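Local coordinates for cysteine desulfurase (Thermococcus onnurineus, PDB 5B89) that catalyses the pyridoxal-phosphate-dependent removal of sulfur from L-cysteine, leaving L-alanine and passing the sulfur on as a persulfide, at the interface of chains A and B. Residues are numbered along the deposited sequence; one frame, centred on the assembly and turned at random. Chains: chain A/B, Cysteine desulfurase.

The interface of chains A and B. Residues chain A 59-60, 64, 289-292; chain B 45, 242.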
# COMPACT_ATOMS: atom_id res chain seq x y z
N TYR A 59 4.69 10.84 13.61
CA TYR A 59 5.58 10.60 12.50
C TYR A 59 5.48 11.76 11.50
O TYR A 59 6.44 12.31 11.14
CB TYR A 59 5.28 9.26 11.77
CG TYR A 59 5.94 9.14 10.41
CD1 TYR A 59 7.27 9.03 10.31
CD2 TYR A 59 5.21 9.15 9.26
CE1 TYR A 59 7.90 8.98 9.11
CE2 TYR A 59 5.82 9.07 8.04
CZ TYR A 59 7.17 8.98 7.98
OH TYR A 59 7.76 8.89 6.76
N TYR A 60 4.26 12.06 11.10
CA TYR A 60 4.06 13.08 10.08
C TYR A 60 4.52 14.45 10.47
O TYR A 60 5.02 15.14 9.66
CB TYR A 60 2.59 13.09 9.59
CG TYR A 60 2.32 11.91 8.68
CD1 TYR A 60 2.92 11.83 7.47
CD2 TYR A 60 1.49 10.90 9.04
CE1 TYR A 60 2.73 10.76 6.65
CE2 TYR A 60 1.30 9.83 8.20
CZ TYR A 60 1.96 9.79 7.00
OH TYR A 60 1.81 8.76 6.16
N ARG A 64 9.17 13.19 10.29
CA ARG A 64 8.90 12.85 8.90
C ARG A 64 10.14 12.70 8.04
O ARG A 64 10.85 13.61 7.88
CB ARG A 64 7.97 13.92 8.34
CG ARG A 64 7.41 13.68 6.95
CD ARG A 64 6.49 12.47 6.83
NE ARG A 64 5.94 12.55 5.50
CZ ARG A 64 6.37 11.93 4.43
NH1 ARG A 64 7.20 10.93 4.51
NH2 ARG A 64 5.89 12.29 3.26
N PRO A 289 8.15 2.20 1.84
CA PRO A 289 7.05 1.50 2.47
C PRO A 289 6.05 2.49 3.00
O PRO A 289 6.29 3.73 3.09
CB PRO A 289 7.71 0.76 3.65
CG PRO A 289 9.16 0.90 3.45
CD PRO A 289 9.40 2.07 2.59
N ASN A 290 4.92 1.97 3.49
CA ASN A 290 3.97 2.77 4.17
C ASN A 290 4.47 3.00 5.61
O ASN A 290 4.01 2.30 6.54
CB ASN A 290 2.61 2.20 4.12
CG ASN A 290 1.59 3.11 4.72
OD1 ASN A 290 1.90 4.19 5.19
ND2 ASN A 290 0.30 2.67 4.69
N ILE A 291 5.42 3.90 5.75
CA ILE A 291 6.09 4.06 7.04
C ILE A 291 5.10 4.48 8.05
O ILE A 291 5.05 3.95 9.19
CB ILE A 291 7.18 5.11 6.88
CG1 ILE A 291 8.29 4.64 5.87
CG2 ILE A 291 7.82 5.43 8.25
CD1 ILE A 291 9.00 5.81 5.33
N GLY A 292 4.27 5.49 7.82
CA GLY A 292 3.21 5.89 8.70
C GLY A 292 2.29 4.79 9.05
O GLY A 292 1.85 4.70 10.22
N THR B 45 11.45 12.17 0.38
CA THR B 45 10.08 12.32 0.80
C THR B 45 9.88 13.78 1.20
O THR B 45 10.78 14.40 1.61
CB THR B 45 9.70 11.34 1.95
OG1 THR B 45 8.32 11.06 1.94
CG2 THR B 45 10.09 11.87 3.29
N THR B 242 2.58 8.63 3.35
CA THR B 242 3.22 7.43 2.81
C THR B 242 2.13 6.41 2.52
O THR B 242 0.97 6.51 2.91
CB THR B 242 4.26 6.90 3.79
OG1 THR B 242 3.60 6.56 5.05
CG2 THR B 242 5.32 7.91 4.06
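The ring of A:Tyr60 meets B:Thr242 at its hydroxyl edge, where the backbone N of B:Thr242 lies in the ring plane. The edge of the A:Tyr59 ring is set on one face, its CD2 over the centre, 3.8 Å above the plane, with the rings steeply inclined to each other. Both tyrosines belong to helix 50-62. The site is part of the two-fold interface between the two copies, which is likely to be the functional dimer of this family.

The amide N of B:Thr242 donates to the phenol OH of A:Tyr60 at 2.9 Å, with 149° at the hydrogen. The hydroxyl OG1 of B:Thr242 donates to A:Tyr60 OH at 3.0 Å. B:Thr242 OG1 also donates to the amide oxygen OD1 of A:Asn290 at 2.9 Å. B:Thr242 OG1 in turn accepts from A:Gly292 N at 3.0 Å, in the first turn of helix 291-307. The helix start may polarise this hydroxyl. With chi1 at 61°, OG1 lies between the backbone N and carbonyl carbon, which turns it to this group of partners. The methyl CG2 points instead towards A:Arg64 and the OH of A:Tyr59. A valine here would probably leave A:Asn290 OD1 and A:Gly292 N without their mate across the interface, and A:Tyr60 OH with the backbone N but not the hydroxyl.

A:Arg64 makes the second link. Its chain bends at chi2, and NH1 of A:Arg64 donates to the phenol OH of A:Tyr59 within the same chain at 3.1 Å. That second-shell bond is likely to steady the guanidinium. NH1 of A:Arg64 also donates to the hydroxyl OG1 of B:Thr45 at 2.8 Å, with OG1 tilted 25° from the guanidinium plane.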